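Local coordinates for caltubin, EF-hand (Lymnaea stagnalis, PDB 6VAN), which probably binds calcium through EF-hand helix-loop-helix sites, which are occupied by strontium ions in this crystal, at residues T25-I33 against D42-S50. Residues are numbered along the deposited sequence; the frame is centred on the assembly and turned at random.
Sequences TFDEVKNYI and DQTVAAFIS. With SR (strontium ion), chain C; SR (strontium ion), chain G.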
loop_
_atom_site.group_PDB
_atom_site.type_symbol
_atom_site.label_atom_id
_atom_site.label_comp_id
_atom_site.label_asym_id
_atom_site.label_seq_id
_atom_site.Cartn_x
_atom_site.Cartn_y
_atom_site.Cartn_z
ATOM N N THR A 25 -13.678 -7.573 3.783
ATOM C CA THR A 25 -14.818 -6.643 3.834
ATOM C C THR A 25 -14.315 -5.283 4.318
ATOM O O THR A 25 -13.151 -5.191 4.761
ATOM C CB THR A 25 -15.940 -7.178 4.739
ATOM O OG1 THR A 25 -15.439 -7.301 6.069
ATOM C CG2 THR A 25 -16.469 -8.520 4.282
ATOM N N PHE A 26 -15.189 -4.287 4.250
ATOM C CA PHE A 26 -14.898 -2.853 4.519
ATOM C C PHE A 26 -14.053 -2.662 5.786
ATOM O O PHE A 26 -12.965 -2.069 5.711
ATOM C CB PHE A 26 -16.204 -2.073 4.654
ATOM C CG PHE A 26 -15.969 -0.592 4.747
ATOM C CD1 PHE A 26 -15.817 0.164 3.597
ATOM C CD2 PHE A 26 -15.849 0.028 5.976
ATOM C CE1 PHE A 26 -15.562 1.524 3.677
ATOM C CE2 PHE A 26 -15.600 1.388 6.055
ATOM C CZ PHE A 26 -15.456 2.129 4.905
ATOM N N ASP A 27 -14.553 -3.111 6.933
ATOM C CA ASP A 27 -13.926 -2.865 8.260
ATOM C C ASP A 27 -12.555 -3.548 8.323
ATOM O O ASP A 27 -11.688 -3.075 9.067
ATOM C CB ASP A 27 -14.848 -3.301 9.399
ATOM C CG ASP A 27 -15.971 -2.307 9.653
ATOM O OD1 ASP A 27 -15.658 -1.113 9.906
ATOM O OD2 ASP A 27 -17.147 -2.715 9.556
ATOM N N GLU A 28 -12.361 -4.600 7.539
ATOM C CA GLU A 28 -11.085 -5.344 7.507
ATOM C C GLU A 28 -10.063 -4.543 6.712
ATOM O O GLU A 28 -8.929 -4.385 7.213
ATOM C CB GLU A 28 -11.303 -6.696 6.872
ATOM C CG GLU A 28 -12.396 -7.475 7.555
ATOM C CD GLU A 28 -12.623 -8.807 6.888
ATOM O OE1 GLU A 28 -13.617 -8.916 6.093
ATOM O OE2 GLU A 28 -11.826 -9.697 7.138
ATOM N N VAL A 29 -10.484 -4.002 5.566
ATOM C CA VAL A 29 -9.590 -3.166 4.711
ATOM C C VAL A 29 -9.293 -1.901 5.515
ATOM O O VAL A 29 -8.146 -1.480 5.546
ATOM C CB VAL A 29 -10.190 -2.874 3.331
ATOM C CG1 VAL A 29 -9.324 -1.915 2.518
ATOM C CG2 VAL A 29 -10.424 -4.166 2.553
ATOM N N LYS A 30 -10.285 -1.341 6.207
ATOM C CA LYS A 30 -10.114 -0.102 7.019
ATOM C C LYS A 30 -9.104 -0.333 8.136
ATOM O O LYS A 30 -8.194 0.488 8.255
ATOM C CB LYS A 30 -11.454 0.368 7.577
ATOM C CG LYS A 30 -11.410 1.778 8.125
ATOM C CD LYS A 30 -12.762 2.364 8.332
ATOM C CE LYS A 30 -12.711 3.744 8.942
ATOM N NZ LYS A 30 -14.082 4.232 9.214
ATOM N N ASN A 31 -9.224 -1.413 8.902
ATOM C CA ASN A 31 -8.290 -1.764 10.000
ATOM C C ASN A 31 -6.884 -1.971 9.425
ATOM O O ASN A 31 -5.918 -1.577 10.093
ATOM C CB ASN A 31 -8.843 -2.937 10.801
ATOM C CG ASN A 31 -9.894 -2.485 11.792
ATOM O OD1 ASN A 31 -10.292 -1.315 11.796
ATOM N ND2 ASN A 31 -10.339 -3.396 12.647
ATOM N N TYR A 32 -6.794 -2.502 8.210
ATOM C CA TYR A 32 -5.523 -2.644 7.459
ATOM C C TYR A 32 -4.907 -1.255 7.210
ATOM O O TYR A 32 -3.791 -0.977 7.690
ATOM C CB TYR A 32 -5.773 -3.425 6.172
ATOM C CG TYR A 32 -4.639 -3.349 5.198
ATOM C CD1 TYR A 32 -3.426 -3.931 5.493
ATOM C CD2 TYR A 32 -4.777 -2.680 3.992
ATOM C CE1 TYR A 32 -2.375 -3.880 4.596
ATOM C CE2 TYR A 32 -3.733 -2.611 3.086
ATOM C CZ TYR A 32 -2.526 -3.201 3.403
ATOM O OH TYR A 32 -1.483 -3.151 2.527
ATOM N N ILE A 33 -5.617 -0.381 6.506
ATOM C CA ILE A 33 -5.067 0.954 6.125
ATOM C C ILE A 33 -4.863 1.802 7.385
ATOM O O ILE A 33 -3.916 2.608 7.402
ATOM C CB ILE A 33 -5.945 1.649 5.079
ATOM C CG1 ILE A 33 -5.999 0.833 3.778
ATOM C CG2 ILE A 33 -5.473 3.074 4.837
ATOM C CD1 ILE A 33 -6.928 1.386 2.740
ATOM N N ASP A 42 -13.535 6.758 5.051
ATOM C CA ASP A 42 -14.357 5.636 4.565
ATOM C C ASP A 42 -14.330 5.597 3.040
ATOM O O ASP A 42 -14.272 4.485 2.494
ATOM C CB ASP A 42 -15.773 5.745 5.133
ATOM C CG ASP A 42 -15.877 5.246 6.565
ATOM O OD1 ASP A 42 -14.836 5.234 7.272
ATOM O OD2 ASP A 42 -16.994 4.838 6.965
ATOM N N GLN A 43 -14.348 6.739 2.352
ATOM C CA GLN A 43 -14.376 6.786 0.871
ATOM C C GLN A 43 -13.036 6.310 0.289
ATOM O O GLN A 43 -13.040 5.650 -0.763
ATOM C CB GLN A 43 -14.678 8.185 0.359
ATOM C CG GLN A 43 -14.671 8.267 -1.167
ATOM N N THR A 44 -11.909 6.646 0.916
ATOM C CA THR A 44 -10.598 6.118 0.447
ATOM C C THR A 44 -10.659 4.586 0.480
ATOM O O THR A 44 -10.180 3.956 -0.518
ATOM C CB THR A 44 -9.422 6.685 1.247
ATOM O OG1 THR A 44 -9.308 8.056 0.881
ATOM C CG2 THR A 44 -8.139 5.940 0.963
ATOM N N VAL A 45 -11.124 4.033 1.611
ATOM C CA VAL A 45 -11.229 2.565 1.840
ATOM C C VAL A 45 -12.101 1.985 0.731
ATOM O O VAL A 45 -11.721 0.944 0.191
ATOM C CB VAL A 45 -11.766 2.226 3.241
ATOM C CG1 VAL A 45 -12.075 0.734 3.378
ATOM C CG2 VAL A 45 -10.800 2.685 4.333
ATOM N N ALA A 46 -13.205 2.646 0.373
ATOM C CA ALA A 46 -14.155 2.148 -0.649
ATOM C C ALA A 46 -13.480 2.094 -2.028
ATOM O O ALA A 46 -13.677 1.089 -2.722
ATOM C CB ALA A 46 -15.407 3.001 -0.639
ATOM N N ALA A 47 -12.665 3.096 -2.396
ATOM C CA ALA A 47 -12.004 3.220 -3.718
ATOM C C ALA A 47 -10.911 2.139 -3.878
ATOM O O ALA A 47 -10.693 1.650 -5.018
ATOM C CB ALA A 47 -11.391 4.589 -3.855
ATOM N N PHE A 48 -10.217 1.857 -2.777
ATOM C CA PHE A 48 -9.200 0.778 -2.679
ATOM C C PHE A 48 -9.866 -0.555 -3.042
ATOM O O PHE A 48 -9.350 -1.305 -3.906
ATOM C CB PHE A 48 -8.609 0.758 -1.279
ATOM C CG PHE A 48 -7.449 -0.190 -1.123
ATOM C CD1 PHE A 48 -7.661 -1.518 -0.800
ATOM C CD2 PHE A 48 -6.138 0.248 -1.304
ATOM C CE1 PHE A 48 -6.598 -2.399 -0.658
ATOM C CE2 PHE A 48 -5.082 -0.633 -1.156
ATOM C CZ PHE A 48 -5.313 -1.951 -0.827
ATOM N N ILE A 49 -11.011 -0.822 -2.413
ATOM C CA ILE A 49 -11.787 -2.060 -2.675
ATOM C C ILE A 49 -12.246 -2.055 -4.146
ATOM O O ILE A 49 -12.080 -3.091 -4.814
ATOM C CB ILE A 49 -12.934 -2.228 -1.644
ATOM C CG1 ILE A 49 -12.396 -2.491 -0.237
ATOM C CG2 ILE A 49 -13.901 -3.330 -2.111
ATOM C CD1 ILE A 49 -13.434 -2.484 0.888
ATOM N N SER A 50 -12.770 -0.932 -4.665
ATOM C CA SER A 50 -13.380 -0.838 -6.021
ATOM C C SER A 50 -12.365 -1.162 -7.128
ATOM O O SER A 50 -12.752 -1.794 -8.105
ATOM C CB SER A 50 -14.038 0.509 -6.254
ATOM O OG SER A 50 -14.380 0.680 -7.625
HETATM SR SR SR C . -13.300 -11.533 6.143
HETATM SR SR SR G . -7.861 9.226 3.327
HETATM O O HOH W 1 -15.855 -11.362 5.485
HETATM O O HOH W 2 -8.425 11.837 2.087
HETATM O O HOH W 3 -7.413 11.719 4.306
#
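Helix segments 26-33 and 42-50 cross at 109° with their axes 9.6 Å apart, and the backbones come nearest at Lys-30 and Val-45. Val-45 is the knob of the contact, set into a hole made by Phe-26, Val-29, Lys-30 and Ile-33. Its CG1 lies over one face of the Phe-26 ring in a CH-pi contact, 3.9 Å from the centroid, and CG2 rests against CA and CG of Lys-30. With CG of Phe-26 anti to the backbone N (chi1 -173°), the ring reaches across to the first turn of 42-50, where its edge meets Asp-42 O, 3.4 Å from CE1. The Asp-42 carboxylate stands beside CZ, its plane steeply inclined to the ring. The extended Lys-30 chain carries NZ to OD1 of Asp-42 in a salt bridge, whose modelled length is too short to be taken literally. Deeper in, Val-29 is forked between two residues: CG1 touches CD1 of Phe-48 at 3.7 Å, and CG2 packs on CG1 of Ile-49 at 3.8 Å. Ile-33 CD1 lies over a face of the Phe-48 ring, toward its rim. Val-29 and Phe-48 also touch Ile-60 of strand 60-61, and helix 77-87 touches Tyr-32, Ile-33 and Phe-48. On 26-33, Glu-28 holds a strontium ion through OE1 and OE2, each 2.6 Å from the metal, alongside Asp-17, Asp-21 and Gln-23. The arrangement is that of a paired EF-hand: the exiting helix of the first hand packs against the entering helix of the second, whose loop pairs with the first through strands 23-24 and 60-61.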